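Hypothetical protein (Pseudomonas syringae pv. tomato, PDB 2OT9) is of unknown function but belongs to the YaeQ family of the PDDEXK nuclease-like clan and holds a bound meso-tartaric acid in a pocket. Local coordinates at residues K9-L14 and V147-V152; E37-V42 and L105-L110; W50-L55 and L69-L74; T99-L104 and N126-A131. One frame throughout, in Å; residues are numbered along the deposited sequence.

Contact 1 (K9-L14 and V147-V152)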
loop_
_atom_site.group_PDB
_atom_site.type_symbol
_atom_site.label_atom_id
_atom_site.label_comp_id
_atom_site.label_asym_id
_atom_site.label_seq_id
_atom_site.Cartn_x
_atom_site.Cartn_y
_atom_site.Cartn_z
ATOM N N LYS A 9 8.191 -3.317 -13.901
ATOM C CA LYS A 9 9.313 -3.725 -13.068
ATOM C C LYS A 9 9.593 -2.613 -12.063
ATOM O O LYS A 9 9.771 -1.453 -12.452
ATOM C CB LYS A 9 10.541 -3.962 -13.937
ATOM C CG LYS A 9 10.342 -5.030 -15.035
ATOM C CD LYS A 9 10.784 -6.407 -14.557
ATOM C CE LYS A 9 10.293 -7.512 -15.481
ATOM N NZ LYS A 9 10.998 -8.794 -15.160
ATOM N N PHE A 10 9.629 -2.976 -10.780
ATOM C CA PHE A 10 9.844 -2.044 -9.688
ATOM C C PHE A 10 11.239 -2.304 -9.124
ATOM O O PHE A 10 11.551 -3.437 -8.727
ATOM C CB PHE A 10 8.775 -2.286 -8.627
ATOM C CG PHE A 10 8.816 -1.350 -7.440
ATOM C CD1 PHE A 10 9.062 0.012 -7.585
ATOM C CD2 PHE A 10 8.481 -1.828 -6.180
ATOM C CE1 PHE A 10 9.022 0.860 -6.474
ATOM C CE2 PHE A 10 8.439 -0.982 -5.076
ATOM C CZ PHE A 10 8.706 0.363 -5.225
ATOM N N GLU A 11 12.073 -1.265 -9.132
ATOM C CA GLU A 11 13.408 -1.309 -8.524
ATOM C C GLU A 11 13.431 -0.359 -7.325
ATOM O O GLU A 11 13.337 0.868 -7.480
ATOM C CB GLU A 11 14.491 -0.936 -9.554
ATOM C CG GLU A 11 14.379 -1.749 -10.863
ATOM C CD GLU A 11 15.532 -1.516 -11.826
ATOM O OE1 GLU A 11 16.420 -0.700 -11.505
ATOM O OE2 GLU A 11 15.553 -2.158 -12.900
ATOM N N LEU A 12 13.525 -0.938 -6.130
ATOM C CA LEU A 12 13.434 -0.161 -4.893
ATOM C C LEU A 12 14.745 -0.185 -4.095
ATOM O O LEU A 12 15.197 -1.260 -3.691
ATOM C CB LEU A 12 12.291 -0.697 -4.016
ATOM C CG LEU A 12 12.129 -0.160 -2.582
ATOM C CD1 LEU A 12 11.809 1.340 -2.573
ATOM C CD2 LEU A 12 11.025 -0.937 -1.856
ATOM N N ASN A 13 15.352 0.988 -3.890
ATOM C CA ASN A 13 16.410 1.145 -2.883
ATOM C C ASN A 13 15.798 1.744 -1.628
ATOM O O ASN A 13 15.423 2.925 -1.615
ATOM C CB ASN A 13 17.562 2.032 -3.377
ATOM C CG ASN A 13 18.265 1.452 -4.593
ATOM O OD1 ASN A 13 18.424 0.242 -4.711
ATOM N ND2 ASN A 13 18.692 2.317 -5.497
ATOM N N LEU A 14 15.688 0.926 -0.586
ATOM C CA LEU A 14 14.997 1.310 0.646
ATOM C C LEU A 14 15.970 1.582 1.788
ATOM O O LEU A 14 16.832 0.740 2.093
ATOM C CB LEU A 14 14.015 0.193 1.033
ATOM C CG LEU A 14 13.210 0.316 2.338
ATOM C CD1 LEU A 14 12.286 1.548 2.328
ATOM C CD2 LEU A 14 12.434 -0.976 2.586
ATOM N N VAL A 147 9.580 0.706 -16.149
ATOM C CA VAL A 147 10.564 0.419 -15.106
ATOM C C VAL A 147 10.524 1.583 -14.102
ATOM O O VAL A 147 10.893 2.718 -14.427
ATOM C CB VAL A 147 12.000 0.161 -15.664
ATOM C CG1 VAL A 147 12.936 -0.275 -14.555
ATOM C CG2 VAL A 147 11.986 -0.903 -16.778
ATOM N N ILE A 148 10.023 1.285 -12.907
ATOM C CA ILE A 148 9.870 2.260 -11.838
ATOM C C ILE A 148 11.060 2.137 -10.892
ATOM O O ILE A 148 11.227 1.115 -10.214
ATOM C CB ILE A 148 8.573 2.012 -11.052
ATOM C CG1 ILE A 148 7.368 1.966 -12.008
ATOM C CG2 ILE A 148 8.394 3.055 -9.965
ATOM C CD1 ILE A 148 6.254 1.066 -11.528
ATOM N N LYS A 149 11.877 3.187 -10.852
ATOM C CA LYS A 149 13.066 3.226 -9.995
ATOM C C LYS A 149 12.852 4.273 -8.918
ATOM O O LYS A 149 12.733 5.472 -9.216
ATOM C CB LYS A 149 14.302 3.570 -10.815
ATOM C CG LYS A 149 14.487 2.694 -12.034
ATOM C CD LYS A 149 15.678 3.179 -12.840
ATOM C CE LYS A 149 16.288 2.060 -13.666
ATOM N NZ LYS A 149 15.384 1.700 -14.784
ATOM N N TRP A 150 12.758 3.812 -7.675
ATOM C CA TRP A 150 12.567 4.703 -6.543
ATOM C C TRP A 150 13.677 4.519 -5.529
ATOM O O TRP A 150 13.999 3.379 -5.156
ATOM C CB TRP A 150 11.271 4.358 -5.812
ATOM C CG TRP A 150 9.998 4.894 -6.403
ATOM C CD1 TRP A 150 9.826 5.588 -7.574
ATOM C CD2 TRP A 150 8.701 4.735 -5.830
ATOM N NE1 TRP A 150 8.477 5.891 -7.742
ATOM C CE2 TRP A 150 7.774 5.362 -6.692
ATOM C CE3 TRP A 150 8.233 4.121 -4.656
ATOM C CZ2 TRP A 150 6.398 5.400 -6.415
ATOM C CZ3 TRP A 150 6.869 4.151 -4.384
ATOM C CH2 TRP A 150 5.968 4.783 -5.265
ATOM N N ASP A 151 14.217 5.634 -5.039
ATOM C CA ASP A 151 14.948 5.609 -3.773
ATOM C C ASP A 151 13.986 6.089 -2.705
ATOM O O ASP A 151 13.439 7.189 -2.813
ATOM C CB ASP A 151 16.142 6.552 -3.797
ATOM C CG ASP A 151 17.305 6.027 -4.625
ATOM O OD1 ASP A 151 17.207 4.959 -5.273
ATOM O OD2 ASP A 151 18.354 6.704 -4.603
ATOM N N VAL A 152 13.790 5.277 -1.673
ATOM C CA VAL A 152 12.876 5.617 -0.587
ATOM C C VAL A 152 13.626 5.712 0.739
ATOM O O VAL A 152 14.356 4.784 1.123
ATOM C CB VAL A 152 11.727 4.586 -0.471
ATOM C CG1 VAL A 152 10.867 4.837 0.790
ATOM C CG2 VAL A 152 10.838 4.617 -1.731
#
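Val-147 pairs with Lys-9 in parallel register, and its CG1 touches the carboxylate of Glu-11 at OE2 (3.6 Å). Ile-148 follows with both backbone polar atoms engaged: its N bonds to Lys-9 O and its O receives Glu-11 N (2.7 Å). Its CG2 packs on Phe-10 CD1. Lys-149 lies side by side with Glu-11 and points the same way. Its CE comes within 3.5 Å of Glu-11 OE1, but NZ stays 4.2 Å from that oxygen, too far for a salt bridge. Trp-150 turns one face to the edge of Phe-10, an offset edge-to-face pair with planes at 87°. Phe-10 CG is anti to the backbone N (chi1 -177°), and CE1 of the ring lies 3.8 Å from Trp-150 CE3. Asp-151 OD1 accepts Asn-13 ND2 on its syn side (3.0 Å), 33° out of the carboxylate plane. The other amide atom, Asn-13 OD1, bonds to Ser-24. Val-152 sets CG2 against Leu-12 CD1 at 3.5 Å. The apolar face of Phe-10, Ile-148 and Trp-150 packs on Leu-44 of helix 37-49. Strands 21-31 and 158-163 flank the pair in the mixed sheet.

Contact 2 (E37-V42 and L105-L110). With SRT (S,R meso-tartaric acid), chain C.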
loop_
_atom_site.group_PDB
_atom_site.type_symbol
_atom_site.label_atom_id
_atom_site.label_comp_id
_atom_site.label_asym_id
_atom_site.label_seq_id
_atom_site.Cartn_x
_atom_site.Cartn_y
_atom_site.Cartn_z
ATOM N N GLU A 37 -2.848 4.269 -12.478
ATOM C CA GLU A 37 -1.460 4.550 -12.074
ATOM C C GLU A 37 -1.405 4.953 -10.601
ATOM O O GLU A 37 -0.493 4.550 -9.886
ATOM C CB GLU A 37 -0.835 5.652 -12.953
ATOM C CG GLU A 37 -0.476 5.176 -14.344
ATOM C CD GLU A 37 -0.138 6.324 -15.312
ATOM O OE1 GLU A 37 -0.739 7.425 -15.220
ATOM O OE2 GLU A 37 0.731 6.103 -16.175
ATOM N N GLU A 38 -2.385 5.742 -10.152
ATOM C CA GLU A 38 -2.469 6.142 -8.747
ATOM C C GLU A 38 -2.624 4.942 -7.802
ATOM O O GLU A 38 -1.947 4.850 -6.779
ATOM C CB GLU A 38 -3.614 7.145 -8.553
ATOM C CG GLU A 38 -3.291 8.568 -9.065
ATOM C CD GLU A 38 -3.535 8.776 -10.563
ATOM O OE1 GLU A 38 -4.070 7.868 -11.273
ATOM O OE2 GLU A 38 -3.193 9.889 -11.039
ATOM N N ARG A 39 -3.515 4.021 -8.148
ATOM C CA ARG A 39 -3.733 2.826 -7.314
ATOM C C ARG A 39 -2.467 1.988 -7.222
ATOM O O ARG A 39 -2.035 1.605 -6.139
ATOM C CB ARG A 39 -4.905 1.990 -7.864
ATOM C CG ARG A 39 -5.194 0.733 -7.017
ATOM C CD ARG A 39 -6.480 0.021 -7.470
ATOM N NE ARG A 39 -7.650 0.832 -7.157
ATOM C CZ ARG A 39 -8.324 0.783 -6.009
ATOM N NH1 ARG A 39 -7.985 -0.091 -5.072
ATOM N NH2 ARG A 39 -9.380 1.582 -5.817
HETATM N N MSE A 40 -1.856 1.707 -8.367
HETATM C CA MSE A 40 -0.584 0.995 -8.386
HETATM C C MSE A 40 0.475 1.690 -7.528
HETATM O O MSE A 40 1.185 1.039 -6.757
HETATM C CB MSE A 40 -0.070 0.855 -9.821
HETATM C CG MSE A 40 1.402 0.441 -9.832
HETATM SE SE MSE A 40 1.877 -0.425 -11.497
HETATM C CE MSE A 40 0.726 -1.938 -11.219
ATOM N N THR A 41 0.581 3.008 -7.660
ATOM C CA THR A 41 1.538 3.780 -6.875
ATOM C C THR A 41 1.298 3.657 -5.372
ATOM O O THR A 41 2.247 3.542 -4.600
ATOM C CB THR A 41 1.546 5.246 -7.334
ATOM O OG1 THR A 41 1.940 5.270 -8.721
ATOM C CG2 THR A 41 2.502 6.088 -6.492
ATOM N N VAL A 42 0.032 3.658 -4.958
ATOM C CA VAL A 42 -0.281 3.424 -3.546
ATOM C C VAL A 42 0.183 2.017 -3.112
ATOM O O VAL A 42 0.747 1.862 -2.021
ATOM C CB VAL A 42 -1.778 3.651 -3.228
ATOM C CG1 VAL A 42 -2.029 3.468 -1.733
ATOM C CG2 VAL A 42 -2.187 5.101 -3.610
ATOM N N LEU A 105 -3.994 1.563 3.111
ATOM C CA LEU A 105 -3.580 2.874 2.628
ATOM C C LEU A 105 -4.687 3.442 1.753
ATOM O O LEU A 105 -4.825 3.061 0.575
ATOM C CB LEU A 105 -2.275 2.816 1.809
ATOM C CG LEU A 105 -0.945 2.722 2.530
ATOM C CD1 LEU A 105 0.190 2.952 1.544
ATOM C CD2 LEU A 105 -0.892 3.771 3.677
ATOM N N ALA A 106 -5.464 4.350 2.327
ATOM C CA ALA A 106 -6.610 4.921 1.656
ATOM C C ALA A 106 -6.146 6.082 0.771
ATOM O O ALA A 106 -5.116 6.691 1.052
ATOM C CB ALA A 106 -7.620 5.399 2.700
ATOM N N TYR A 107 -6.867 6.353 -0.314
ATOM C CA TYR A 107 -6.575 7.530 -1.143
ATOM C C TYR A 107 -7.845 7.978 -1.827
ATOM O O TYR A 107 -8.864 7.275 -1.779
ATOM C CB TYR A 107 -5.436 7.258 -2.151
ATOM C CG TYR A 107 -5.842 6.378 -3.316
ATOM C CD1 TYR A 107 -6.246 6.952 -4.542
ATOM C CD2 TYR A 107 -5.801 4.995 -3.209
ATOM C CE1 TYR A 107 -6.630 6.158 -5.611
ATOM C CE2 TYR A 107 -6.199 4.167 -4.285
ATOM C CZ TYR A 107 -6.604 4.765 -5.479
ATOM O OH TYR A 107 -7.004 3.977 -6.539
ATOM N N GLY A 108 -7.783 9.151 -2.460
ATOM C CA GLY A 108 -8.966 9.791 -3.006
ATOM C C GLY A 108 -9.598 10.665 -1.940
ATOM O O GLY A 108 -9.093 10.753 -0.810
ATOM N N SER A 109 -10.706 11.296 -2.311
ATOM C CA SER A 109 -11.529 12.089 -1.417
ATOM C C SER A 109 -12.209 11.173 -0.393
ATOM O O SER A 109 -12.974 10.278 -0.759
ATOM C CB SER A 109 -12.577 12.844 -2.241
ATOM O OG SER A 109 -13.650 13.296 -1.430
ATOM N N LEU A 110 -11.908 11.394 0.881
ATOM C CA LEU A 110 -12.340 10.474 1.941
ATOM C C LEU A 110 -13.512 10.948 2.791
ATOM O O LEU A 110 -13.958 10.231 3.675
ATOM C CB LEU A 110 -11.144 10.110 2.831
ATOM C CG LEU A 110 -10.049 9.207 2.252
ATOM C CD1 LEU A 110 -9.218 8.714 3.434
ATOM C CD2 LEU A 110 -10.601 8.011 1.450
HETATM O O1 SRT C . -10.743 1.061 -3.407
HETATM O O11 SRT C . -12.675 0.082 -3.669
HETATM C C1 SRT C . -11.431 0.078 -3.720
HETATM C C2 SRT C . -10.670 -1.149 -4.151
HETATM O O2 SRT C . -11.074 -1.739 -5.397
HETATM C C3 SRT C . -10.760 -2.129 -3.005
HETATM O O3 SRT C . -9.758 -1.669 -2.093
HETATM C C4 SRT C . -10.529 -3.560 -3.450
HETATM O O4 SRT C . -9.617 -3.859 -4.268
HETATM O O41 SRT C . -11.287 -4.427 -2.966
#
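Tyr-107 meets Arg-39 with its CG set between its own backbone N and carbonyl carbon (chi1 74°), on the side of the helix. The Arg-39 chain runs out with CG anti to the backbone N and bends at chi3. This is helix-on-sheet packing: the first turns of helix 37-49 lie against the end of strand 101-106 and the loop after it, at the tartrate pocket. Tyr-107 OH touches Arg-39 CB at 3.2 Å and lies over one face of the guanidinium. Its approach to NE has a poor angle, so it packs there without a hydrogen bond. The two side chains cross at about a right angle, their planes 64° apart. Val-42 spreads its two methyls: CG2 reaches Tyr-107 CD2 and CG1 reaches Leu-105 CB, each pair at 3.6 Å. Leu-137 of helix 134-141 touches both Val-42 and Tyr-107. Over the guanidinium face opposite Tyr-107 OH lies tartrate O2. Gln-86 N and Val-84 O hydrogen-bond the same ligand. Tartrate O1 sits in plane at the guanidinium edge, 2.8 Å from Arg-39 NH2, in a nearly straight bond (167°).

Contact 3 (W50-L55 and L69-L74); sequences WYNEQL and LWEKSL
The amide of Asn-52 stacks on the carboxylate of Glu-71. Their planes are 21° apart, and the side chains cross at about a right angle. Glu-71 OE2 lies 3.5 Å from Asn-52 CG. It is also 3.4 Å from Asn-52 ND2, but at a poor angle for a hydrogen bond. A second flat group, the Trp-70 ring, has Lys-72 CE over the centre of one face, 3.3 Å above the plane. Glu-71 CG is anti to its backbone N (chi1 -178°), and the chain, extended beyond it, carries the carboxylate out to the Asn-52 amide. A water links the tips of two side chains: it donates to Glu-71 OE2 (2.7 Å) and accepts from Gln-54 NE2 (3.1 Å). Gln-54 CB also packs on Glu-71 CG (3.9 Å). Leu-55 CD1 reaches over the Trp-70 carbonyl to within 4.2 Å of Leu-69 CB. Leu-55 and Leu-69 also pack on Tyr-47 of helix 37-49. Lys-72 NZ forms a salt bridge with Asp-76. Glu-71 continues the sheet through backbone bonds to strand 78-84. On the 50-55 side, Asn-52 OD1 accepts Gln-54 N at 2.8 Å. This is an Asx turn, set within a type I beta turn from Asn-52 to Leu-55 that leads into edge strand 55-57.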
loop_
_atom_site.group_PDB
_atom_site.type_symbol
_atom_site.label_atom_id
_atom_site.label_comp_id
_atom_site.label_asym_id
_atom_site.label_seq_id
_atom_site.Cartn_x
_atom_site.Cartn_y
_atom_site.Cartn_z
ATOM N N TRP A 50 5.808 -1.214 4.456
ATOM C CA TRP A 50 5.722 -2.424 5.269
ATOM C C TRP A 50 6.600 -3.553 4.770
ATOM O O TRP A 50 6.297 -4.721 5.011
ATOM C CB TRP A 50 4.266 -2.884 5.379
ATOM C CG TRP A 50 3.447 -2.022 6.288
ATOM C CD1 TRP A 50 3.550 -1.931 7.653
ATOM C CD2 TRP A 50 2.380 -1.156 5.905
ATOM N NE1 TRP A 50 2.631 -1.044 8.129
ATOM C CE2 TRP A 50 1.880 -0.568 7.083
ATOM C CE3 TRP A 50 1.793 -0.817 4.670
ATOM C CZ2 TRP A 50 0.802 0.345 7.076
ATOM C CZ3 TRP A 50 0.723 0.086 4.655
ATOM C CH2 TRP A 50 0.236 0.656 5.851
ATOM N N TYR A 51 7.697 -3.194 4.098
ATOM C CA TYR A 51 8.618 -4.159 3.513
ATOM C C TYR A 51 9.008 -5.324 4.439
ATOM O O TYR A 51 9.342 -5.113 5.608
ATOM C CB TYR A 51 9.905 -3.489 2.990
ATOM C CG TYR A 51 10.796 -4.537 2.382
ATOM C CD1 TYR A 51 10.522 -5.064 1.110
ATOM C CD2 TYR A 51 11.857 -5.086 3.112
ATOM C CE1 TYR A 51 11.323 -6.084 0.574
ATOM C CE2 TYR A 51 12.644 -6.100 2.586
ATOM C CZ TYR A 51 12.368 -6.593 1.324
ATOM O OH TYR A 51 13.169 -7.603 0.826
ATOM N N ASN A 52 8.988 -6.538 3.870
ATOM C CA ASN A 52 9.426 -7.775 4.512
ATOM C C ASN A 52 9.805 -8.678 3.330
ATOM O O ASN A 52 9.219 -8.551 2.244
ATOM C CB ASN A 52 8.232 -8.351 5.303
ATOM C CG ASN A 52 8.585 -9.541 6.130
ATOM O OD1 ASN A 52 8.593 -10.674 5.638
ATOM N ND2 ASN A 52 8.863 -9.311 7.415
ATOM N N GLU A 53 10.778 -9.568 3.500
ATOM C CA GLU A 53 11.086 -10.531 2.424
ATOM C C GLU A 53 9.865 -11.390 2.056
ATOM O O GLU A 53 9.772 -11.890 0.935
ATOM C CB GLU A 53 12.287 -11.426 2.769
ATOM C CG GLU A 53 12.236 -12.048 4.152
ATOM C CD GLU A 53 13.279 -13.151 4.366
ATOM O OE1 GLU A 53 13.970 -13.543 3.394
ATOM O OE2 GLU A 53 13.399 -13.626 5.518
ATOM N N GLN A 54 8.937 -11.543 2.997
ATOM C CA GLN A 54 7.747 -12.379 2.798
ATOM C C GLN A 54 6.530 -11.618 2.296
ATOM O O GLN A 54 5.472 -12.227 2.068
ATOM C CB GLN A 54 7.378 -13.126 4.078
ATOM C CG GLN A 54 8.149 -14.424 4.287
ATOM C CD GLN A 54 9.554 -14.207 4.781
ATOM O OE1 GLN A 54 10.504 -14.801 4.257
ATOM N NE2 GLN A 54 9.706 -13.363 5.805
ATOM N N LEU A 55 6.660 -10.303 2.149
ATOM C CA LEU A 55 5.580 -9.495 1.601
ATOM C C LEU A 55 5.484 -9.703 0.081
ATOM O O LEU A 55 6.488 -9.629 -0.623
ATOM C CB LEU A 55 5.825 -8.017 1.933
ATOM C CG LEU A 55 4.747 -6.995 1.575
ATOM C CD1 LEU A 55 3.428 -7.281 2.327
ATOM C CD2 LEU A 55 5.260 -5.601 1.884
ATOM N N LEU A 69 -1.801 -6.309 -1.079
ATOM C CA LEU A 69 -0.550 -6.947 -0.654
ATOM C C LEU A 69 -0.783 -7.834 0.570
ATOM O O LEU A 69 -1.698 -7.587 1.381
ATOM C CB LEU A 69 0.525 -5.908 -0.317
ATOM C CG LEU A 69 0.916 -4.768 -1.262
ATOM C CD1 LEU A 69 -0.028 -3.573 -1.110
ATOM C CD2 LEU A 69 2.351 -4.324 -0.958
ATOM N N TRP A 70 0.045 -8.862 0.721
ATOM C CA TRP A 70 -0.005 -9.666 1.934
ATOM C C TRP A 70 1.320 -10.303 2.293
ATOM O O TRP A 70 2.132 -10.621 1.428
ATOM C CB TRP A 70 -1.127 -10.727 1.934
ATOM C CG TRP A 70 -1.247 -11.584 0.717
ATOM C CD1 TRP A 70 -0.399 -11.630 -0.356
ATOM C CD2 TRP A 70 -2.280 -12.552 0.453
ATOM N NE1 TRP A 70 -0.853 -12.552 -1.273
ATOM C CE2 TRP A 70 -2.005 -13.125 -0.805
ATOM C CE3 TRP A 70 -3.416 -12.976 1.154
ATOM C CZ2 TRP A 70 -2.821 -14.108 -1.377
ATOM C CZ3 TRP A 70 -4.232 -13.959 0.583
ATOM C CH2 TRP A 70 -3.928 -14.511 -0.667
ATOM N N GLU A 71 1.533 -10.444 3.594
ATOM C CA GLU A 71 2.675 -11.164 4.115
ATOM C C GLU A 71 2.128 -12.453 4.716
ATOM O O GLU A 71 1.238 -12.412 5.573
ATOM C CB GLU A 71 3.359 -10.318 5.188
ATOM C CG GLU A 71 4.618 -10.921 5.800
ATOM C CD GLU A 71 5.091 -10.162 7.034
ATOM O OE1 GLU A 71 4.739 -8.979 7.205
ATOM O OE2 GLU A 71 5.831 -10.749 7.842
ATOM N N LYS A 72 2.641 -13.588 4.249
ATOM C CA LYS A 72 2.232 -14.894 4.771
ATOM C C LYS A 72 3.363 -15.620 5.483
ATOM O O LYS A 72 4.541 -15.417 5.175
ATOM C CB LYS A 72 1.716 -15.786 3.651
ATOM C CG LYS A 72 0.441 -15.294 3.009
ATOM C CD LYS A 72 -0.007 -16.333 2.012
ATOM C CE LYS A 72 -1.197 -15.885 1.243
ATOM N NZ LYS A 72 -1.825 -17.085 0.630
ATOM N N SER A 73 2.995 -16.480 6.427
ATOM C CA SER A 73 3.963 -17.324 7.106
ATOM C C SER A 73 4.417 -18.427 6.158
ATOM O O SER A 73 3.806 -18.638 5.106
ATOM C CB SER A 73 3.311 -17.961 8.332
ATOM O OG SER A 73 2.398 -18.970 7.941
ATOM N N LEU A 74 5.454 -19.163 6.542
ATOM C CA LEU A 74 5.824 -20.361 5.782
ATOM C C LEU A 74 4.723 -21.430 5.719
ATOM O O LEU A 74 4.752 -22.307 4.849
ATOM C CB LEU A 74 7.162 -20.953 6.261
ATOM C CG LEU A 74 8.401 -20.537 5.442
ATOM C CD1 LEU A 74 8.149 -20.643 3.910
ATOM C CD2 LEU A 74 8.900 -19.128 5.811
HETATM O O HOH W 1 7.158 -13.094 7.630
#

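Contact 4 (T99-L104 and N126-A131)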
loop_
_atom_site.group_PDB
_atom_site.type_symbol
_atom_site.label_atom_id
_atom_site.label_comp_id
_atom_site.label_asym_id
_atom_site.label_seq_id
_atom_site.Cartn_x
_atom_site.Cartn_y
_atom_site.Cartn_z
ATOM N N THR A 99 -6.406 -12.491 9.282
ATOM C CA THR A 99 -5.016 -12.007 9.481
ATOM C C THR A 99 -4.782 -11.530 10.922
ATOM O O THR A 99 -5.735 -11.231 11.647
ATOM C CB THR A 99 -4.739 -10.827 8.500
ATOM O OG1 THR A 99 -3.365 -10.411 8.555
ATOM C CG2 THR A 99 -5.651 -9.640 8.806
ATOM N N GLU A 100 -3.520 -11.440 11.332
ATOM C CA GLU A 100 -3.172 -10.860 12.634
ATOM C C GLU A 100 -3.136 -9.320 12.569
ATOM O O GLU A 100 -3.328 -8.617 13.572
ATOM C CB GLU A 100 -1.806 -11.389 13.092
ATOM C CG GLU A 100 -1.374 -10.899 14.487
ATOM C CD GLU A 100 -0.630 -11.960 15.285
ATOM O OE1 GLU A 100 -1.200 -12.457 16.292
ATOM O OE2 GLU A 100 0.514 -12.295 14.896
ATOM N N ARG A 101 -2.861 -8.805 11.383
ATOM C CA ARG A 101 -2.747 -7.360 11.189
ATOM C C ARG A 101 -3.396 -7.000 9.881
ATOM O O ARG A 101 -3.150 -7.641 8.868
ATOM C CB ARG A 101 -1.281 -6.918 11.184
ATOM C CG ARG A 101 -1.118 -5.413 11.007
ATOM C CD ARG A 101 0.329 -4.977 11.132
ATOM N NE ARG A 101 0.343 -3.553 11.440
ATOM C CZ ARG A 101 0.364 -3.061 12.680
ATOM N NH1 ARG A 101 0.349 -1.759 12.853
ATOM N NH2 ARG A 101 0.413 -3.870 13.745
ATOM N N THR A 102 -4.241 -5.981 9.914
ATOM C CA THR A 102 -4.852 -5.463 8.705
ATOM C C THR A 102 -4.429 -4.015 8.543
ATOM O O THR A 102 -4.511 -3.234 9.498
ATOM C CB THR A 102 -6.384 -5.507 8.810
ATOM O OG1 THR A 102 -6.790 -6.835 9.084
ATOM C CG2 THR A 102 -7.061 -5.066 7.509
ATOM N N SER A 103 -3.991 -3.645 7.338
ATOM C CA SER A 103 -3.674 -2.250 7.080
ATOM C C SER A 103 -4.378 -1.774 5.835
ATOM O O SER A 103 -4.603 -2.535 4.909
ATOM C CB SER A 103 -2.156 -1.995 6.956
ATOM O OG SER A 103 -1.515 -2.327 8.182
ATOM N N LEU A 104 -4.692 -0.491 5.809
ATOM C CA LEU A 104 -5.241 0.103 4.600
ATOM C C LEU A 104 -4.523 1.411 4.336
ATOM O O LEU A 104 -4.455 2.279 5.230
ATOM C CB LEU A 104 -6.742 0.345 4.759
ATOM C CG LEU A 104 -7.399 1.285 3.736
ATOM C CD1 LEU A 104 -7.361 0.681 2.304
ATOM C CD2 LEU A 104 -8.830 1.596 4.154
ATOM N N ASN A 126 -6.828 -4.899 15.466
ATOM C CA ASN A 126 -5.618 -4.489 14.745
ATOM C C ASN A 126 -5.863 -4.084 13.284
ATOM O O ASN A 126 -5.239 -4.615 12.349
ATOM C CB ASN A 126 -4.528 -5.570 14.822
ATOM C CG ASN A 126 -3.110 -5.015 14.592
ATOM O OD1 ASN A 126 -2.892 -3.807 14.565
ATOM N ND2 ASN A 126 -2.141 -5.915 14.466
ATOM N N VAL A 127 -6.767 -3.134 13.095
ATOM C CA VAL A 127 -6.961 -2.529 11.782
ATOM C C VAL A 127 -6.335 -1.137 11.814
ATOM O O VAL A 127 -6.559 -0.363 12.746
ATOM C CB VAL A 127 -8.455 -2.484 11.363
ATOM C CG1 VAL A 127 -8.635 -1.738 10.032
ATOM C CG2 VAL A 127 -9.032 -3.901 11.281
ATOM N N ASN A 128 -5.541 -0.836 10.793
ATOM C CA ASN A 128 -4.714 0.359 10.762
ATOM C C ASN A 128 -4.932 1.039 9.433
ATOM O O ASN A 128 -4.829 0.386 8.390
ATOM C CB ASN A 128 -3.231 -0.024 10.926
ATOM C CG ASN A 128 -2.974 -0.823 12.183
ATOM O OD1 ASN A 128 -2.745 -0.248 13.241
ATOM N ND2 ASN A 128 -2.989 -2.156 12.070
ATOM N N ILE A 129 -5.266 2.325 9.462
ATOM C CA ILE A 129 -5.678 3.040 8.255
ATOM C C ILE A 129 -4.978 4.381 8.187
ATOM O O ILE A 129 -5.089 5.201 9.118
ATOM C CB ILE A 129 -7.229 3.296 8.201
ATOM C CG1 ILE A 129 -8.017 1.990 8.318
ATOM C CG2 ILE A 129 -7.617 4.068 6.908
ATOM C CD1 ILE A 129 -9.522 2.180 8.446
ATOM N N ALA A 130 -4.254 4.602 7.089
ATOM C CA ALA A 130 -3.607 5.879 6.827
ATOM C C ALA A 130 -4.034 6.335 5.440
ATOM O O ALA A 130 -4.300 5.505 4.565
ATOM C CB ALA A 130 -2.090 5.724 6.890
ATOM N N ALA A 131 -4.123 7.638 5.233
ATOM C CA ALA A 131 -4.474 8.188 3.921
ATOM C C ALA A 131 -3.246 8.835 3.255
ATOM O O ALA A 131 -2.454 9.509 3.921
ATOM C CB ALA A 131 -5.585 9.208 4.064
#
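Thr-102 O receives two donors from Asn-128: the backbone N at 2.9 Å and the side-chain ND2 at 3.2 Å. They arrive from opposite faces of the carbonyl plane. Asn-128 ND2 also gives a nearly straight bond (167°) to Asn-126 OD1, so two oxygens hold this amide nitrogen. Its oxygen, Asn-128 OD1, accepts from Glu-178 N. Asn-126 ND2 in turn gives a hydrogen bond to Glu-100 O at 3.1 Å, where the chain turns a corner. The ladder itself continues with Thr-102 N to Asn-126 O, Leu-104 N to Asn-128 O (2.7 Å) and Ala-130 N to Leu-104 O. Arg-101 is extended from CG to NE, and its guanidinium lies nearly parallel to the Asn-128 amide (10°). Asn-128 ND2 stands over one guanidinium face near the rim, 3.3 Å above the plane. The Asn-126 amide meets the same guanidinium almost upright, at 83°. On the other face of the sheet, Leu-104 CD2 packs on Ile-129 CG2 at 3.9 Å, and Thr-102 CB lies 4.0 Å from Val-127 CG2. Ser-96 of helix 89-96 touches Thr-102 and Val-127. Strands 101-106 and 127-131 are the parallel neighbours of a beta-alpha-beta unit, joined through helix 111-117.

Overall arrangement
All four contacts reach one mixed sheet. Contact 1 joins strands 6-16 and 147-155, and its loop encloses the other three contacts. Contact 3 is nested inside contact 2 and closes before contact 4 opens. Contacts 2 and 4 share strand 101-106, and their segments alternate along the chain. Contacts 1 and 4 lie on opposite sides of the chain centre, with centres about 24 Å apart and nearest atoms about 13 Å apart. Helix 37-49 ties contact 2 to contact 1: Thr-41 packs on Trp-150. Trp-50 of contact 3 packs on both Leu-105 and Ser-103. Arg-39 of contact 2 reaches the tartaric acid, and the Leu-104 side chain of contact 4 lies about 6 Å from it.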